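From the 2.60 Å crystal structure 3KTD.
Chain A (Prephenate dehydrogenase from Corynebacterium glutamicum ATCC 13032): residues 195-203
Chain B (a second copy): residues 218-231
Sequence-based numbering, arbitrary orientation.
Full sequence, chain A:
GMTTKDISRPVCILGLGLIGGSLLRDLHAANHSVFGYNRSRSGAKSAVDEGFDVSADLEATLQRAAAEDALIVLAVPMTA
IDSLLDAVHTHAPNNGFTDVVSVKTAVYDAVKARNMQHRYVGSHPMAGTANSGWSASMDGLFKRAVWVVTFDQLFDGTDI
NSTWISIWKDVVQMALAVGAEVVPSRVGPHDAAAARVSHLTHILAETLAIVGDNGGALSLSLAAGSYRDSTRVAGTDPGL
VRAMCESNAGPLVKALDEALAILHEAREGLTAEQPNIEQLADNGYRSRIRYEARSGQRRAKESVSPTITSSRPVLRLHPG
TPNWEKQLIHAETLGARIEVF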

# COMPACT_ATOMS: atom_id res chain seq x y z
N ALA A 195 -2.84 -16.39 -0.97
CA ALA A 195 -2.01 -16.21 -2.16
C ALA A 195 -2.35 -14.88 -2.80
O ALA A 195 -1.47 -14.10 -3.19
CB ALA A 195 -2.21 -17.34 -3.15
N ARG A 196 -3.66 -14.62 -2.89
CA ARG A 196 -4.16 -13.41 -3.50
C ARG A 196 -3.95 -12.17 -2.64
O ARG A 196 -3.35 -11.20 -3.09
CB ARG A 196 -5.65 -13.55 -3.80
CG ARG A 196 -5.98 -14.64 -4.84
CD ARG A 196 -7.49 -14.88 -4.92
NE ARG A 196 -7.84 -15.81 -5.99
CZ ARG A 196 -7.94 -15.50 -7.28
NH1 ARG A 196 -7.73 -14.26 -7.71
NH2 ARG A 196 -8.26 -16.44 -8.15
N VAL A 197 -4.41 -12.22 -1.39
CA VAL A 197 -4.47 -11.01 -0.57
C VAL A 197 -3.24 -10.70 0.29
O VAL A 197 -3.16 -9.63 0.90
CB VAL A 197 -5.71 -11.01 0.35
CG1 VAL A 197 -6.97 -11.14 -0.49
CG2 VAL A 197 -5.63 -12.12 1.36
N SER A 198 -2.28 -11.62 0.31
CA SER A 198 -1.10 -11.43 1.15
C SER A 198 0.22 -11.77 0.45
O SER A 198 1.17 -10.99 0.49
CB SER A 198 -1.24 -12.27 2.42
OG SER A 198 -0.02 -12.30 3.14
N HIS A 199 0.28 -12.93 -0.19
CA HIS A 199 1.50 -13.38 -0.84
C HIS A 199 1.77 -12.58 -2.12
O HIS A 199 2.85 -12.05 -2.28
CB HIS A 199 1.49 -14.90 -1.06
CG HIS A 199 1.25 -15.69 0.20
ND1 HIS A 199 0.70 -16.95 0.20
CD2 HIS A 199 1.45 -15.36 1.50
CE1 HIS A 199 0.60 -17.38 1.45
NE2 HIS A 199 1.04 -16.43 2.25
N LEU A 200 0.78 -12.47 -3.01
CA LEU A 200 0.92 -11.64 -4.21
C LEU A 200 1.17 -10.20 -3.78
O LEU A 200 1.95 -9.49 -4.42
CB LEU A 200 -0.33 -11.70 -5.09
CG LEU A 200 -0.35 -10.84 -6.37
CD1 LEU A 200 0.69 -11.31 -7.39
CD2 LEU A 200 -1.75 -10.85 -6.98
N THR A 201 0.52 -9.78 -2.69
CA THR A 201 0.72 -8.42 -2.16
C THR A 201 2.20 -8.21 -1.93
O THR A 201 2.78 -7.21 -2.37
CB THR A 201 -0.06 -8.18 -0.85
OG1 THR A 201 -1.46 -8.40 -1.09
CG2 THR A 201 0.14 -6.76 -0.32
N HIS A 202 2.82 -9.19 -1.27
CA HIS A 202 4.27 -9.13 -1.01
C HIS A 202 5.13 -9.19 -2.28
O HIS A 202 6.11 -8.48 -2.38
CB HIS A 202 4.69 -10.21 -0.02
CG HIS A 202 4.30 -9.91 1.40
ND1 HIS A 202 3.24 -10.52 2.03
CD2 HIS A 202 4.80 -9.01 2.28
CE1 HIS A 202 3.12 -10.04 3.25
NE2 HIS A 202 4.05 -9.12 3.43
N ILE A 203 4.75 -10.03 -3.25
CA ILE A 203 5.51 -10.14 -4.50
C ILE A 203 5.49 -8.80 -5.26
O ILE A 203 6.52 -8.34 -5.73
CB ILE A 203 4.95 -11.22 -5.42
CG1 ILE A 203 5.13 -12.61 -4.83
CG2 ILE A 203 5.65 -11.17 -6.76
CD1 ILE A 203 6.56 -13.11 -4.86
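Chain B 218-231: LSLSLAAGSYRDST

How does chain B lie across the chain A helix? Its stretch is two helices, 218-222 and 225-230, joined by a short break at A223(B) and A224(B). The first passes helix 195-203 at 8.9 Å between axes, its direction 60° from that of chain A; the second approaches to 8.6 Å and crosses at 64°. The break faces V197(A), whose CA lies 5.2 Å from CA of A223(B). There A223(B) leaves the helical conformation, with phi/psi of -62/131, and A224(B), in an extended conformation, occupies the N-cap position just before the second helix.

Why is V197(A) the centre of the contact? It points toward chain B and, with chi1 in the m well, spreads its two methyls over the end of the first helix. CG1 of V197(A) comes 3.2 Å from O of S219(B), while CG2 of the valine lies 3.8 Å from CA of A223(B). Between the apolar side chains, CB of V197(A) is 3.9 Å from CB of A223(B). The same CB sits over one face of the Y227(B) ring, 4.1 Å from CD1; the t rotamer of Y227(B), at -170°, carries that ring alongside the chain A helix. Beside the valine, R196(A) runs out in an m, t, t conformation and passes its CD 3.6 Å from OG of S219(B), while its guanidinium is bonded elsewhere in the structure.

What sets the rotamers one turn further on? T201(A), at chi1 -59°, turns OG1 back along its own helix to give a weak hydrogen bond to O of V197(A), at 2.9 Å. The CG2 methyl of T201(A) is thereby left facing chain B, 3.5 Å from O of S226(B) and 3.4 Å from OG of S230(B), and its OG1 lies near the edge of the Y227(B) ring, 3.7 Å from CD1 of that tyrosine. S230(B) also folds back, its OG donating to O of S226(B) at 2.7 Å. H202(A) does likewise more weakly, ND1 reaching O of S198(A) at 2.6 Å.

What polar link joins the chains, if no direct hydrogen bond does? A water fills the gap beside the break in chain B. It donates to O of V197(A) at 2.8 Å and accepts from N of A224(B) at 2.6 Å, so the wider pi-type turn at 195-199 and the interrupted chain B backbone meet through one molecule. S226(B), in the p rotamer, points its OG to the same site, making a weak 3.5 Å hydrogen bond to the water.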

# COMPACT_ATOMS: atom_id res chain seq x y z
N LEU B 218 -14.32 -14.83 0.68
CA LEU B 218 -13.30 -15.24 1.64
C LEU B 218 -12.02 -14.42 1.50
O LEU B 218 -11.47 -13.97 2.51
CB LEU B 218 -12.97 -16.72 1.52
CG LEU B 218 -12.02 -17.24 2.61
CD1 LEU B 218 -12.71 -17.25 3.98
CD2 LEU B 218 -11.50 -18.62 2.25
N SER B 219 -11.55 -14.24 0.26
CA SER B 219 -10.32 -13.49 0.02
C SER B 219 -10.40 -12.10 0.62
O SER B 219 -9.52 -11.70 1.38
CB SER B 219 -10.01 -13.38 -1.48
OG SER B 219 -9.66 -14.63 -2.02
N LEU B 220 -11.46 -11.37 0.29
CA LEU B 220 -11.64 -10.02 0.81
C LEU B 220 -11.75 -10.00 2.33
O LEU B 220 -11.28 -9.07 2.99
CB LEU B 220 -12.88 -9.37 0.18
CG LEU B 220 -12.84 -9.21 -1.34
CD1 LEU B 220 -14.11 -8.56 -1.84
CD2 LEU B 220 -11.63 -8.41 -1.77
N SER B 221 -12.35 -11.03 2.90
CA SER B 221 -12.52 -11.12 4.34
C SER B 221 -11.19 -11.36 5.06
O SER B 221 -10.97 -10.87 6.16
CB SER B 221 -13.53 -12.21 4.66
OG SER B 221 -13.76 -12.31 6.05
N LEU B 222 -10.30 -12.11 4.41
CA LEU B 222 -8.98 -12.44 4.96
C LEU B 222 -7.89 -11.39 4.68
O LEU B 222 -6.79 -11.46 5.26
CB LEU B 222 -8.50 -13.80 4.42
CG LEU B 222 -9.28 -15.06 4.80
CD1 LEU B 222 -8.48 -16.28 4.43
CD2 LEU B 222 -9.61 -15.09 6.27
N ALA B 223 -8.18 -10.43 3.80
CA ALA B 223 -7.24 -9.38 3.46
C ALA B 223 -6.92 -8.57 4.70
O ALA B 223 -7.84 -8.16 5.41
CB ALA B 223 -7.82 -8.48 2.38
N ALA B 224 -5.63 -8.34 4.95
CA ALA B 224 -5.17 -7.60 6.14
C ALA B 224 -4.39 -6.32 5.77
O ALA B 224 -4.56 -5.76 4.68
CB ALA B 224 -4.35 -8.53 7.04
N GLY B 225 -3.55 -5.85 6.69
CA GLY B 225 -2.82 -4.60 6.52
C GLY B 225 -2.07 -4.38 5.22
O GLY B 225 -2.13 -3.31 4.63
N SER B 226 -1.33 -5.38 4.77
CA SER B 226 -0.53 -5.21 3.56
C SER B 226 -1.41 -4.91 2.34
O SER B 226 -1.08 -4.06 1.50
CB SER B 226 0.33 -6.44 3.29
OG SER B 226 -0.46 -7.59 3.10
N TYR B 227 -2.54 -5.62 2.26
CA TYR B 227 -3.47 -5.47 1.15
C TYR B 227 -4.10 -4.09 1.19
O TYR B 227 -4.15 -3.38 0.17
CB TYR B 227 -4.55 -6.52 1.25
CG TYR B 227 -5.44 -6.65 0.05
CD1 TYR B 227 -5.00 -7.27 -1.11
CD2 TYR B 227 -6.75 -6.20 0.08
CE1 TYR B 227 -5.82 -7.41 -2.20
CE2 TYR B 227 -7.59 -6.35 -1.00
CZ TYR B 227 -7.12 -6.95 -2.15
OH TYR B 227 -7.94 -7.10 -3.24
N ARG B 228 -4.56 -3.73 2.37
CA ARG B 228 -5.14 -2.42 2.61
C ARG B 228 -4.22 -1.31 2.12
O ARG B 228 -4.65 -0.46 1.35
CB ARG B 228 -5.47 -2.28 4.08
CG ARG B 228 -5.62 -0.87 4.59
CD ARG B 228 -6.61 -0.85 5.74
NE ARG B 228 -7.96 -0.95 5.19
CZ ARG B 228 -9.07 -1.03 5.90
NH1 ARG B 228 -9.04 -1.04 7.24
NH2 ARG B 228 -10.24 -1.10 5.27
N ASP B 229 -2.96 -1.34 2.53
CA ASP B 229 -2.01 -0.31 2.13
C ASP B 229 -1.72 -0.34 0.63
O ASP B 229 -1.69 0.69 -0.03
CB ASP B 229 -0.69 -0.47 2.90
CG ASP B 229 -0.83 -0.26 4.42
OD1 ASP B 229 -1.91 0.15 4.92
OD2 ASP B 229 0.18 -0.50 5.13
N SER B 230 -1.53 -1.53 0.07
CA SER B 230 -1.10 -1.67 -1.35
C SER B 230 -2.22 -1.47 -2.37
O SER B 230 -1.95 -1.37 -3.56
CB SER B 230 -0.45 -3.04 -1.59
OG SER B 230 0.47 -3.38 -0.57
N THR B 231 -3.47 -1.45 -1.91
CA THR B 231 -4.63 -1.25 -2.79
C THR B 231 -5.29 0.10 -2.50
O THR B 231 -6.38 0.38 -3.01
CB THR B 231 -5.69 -2.38 -2.60
OG1 THR B 231 -6.13 -2.43 -1.23
CG2 THR B 231 -5.12 -3.72 -3.00
O HOH W 1 -3.57 -9.13 3.58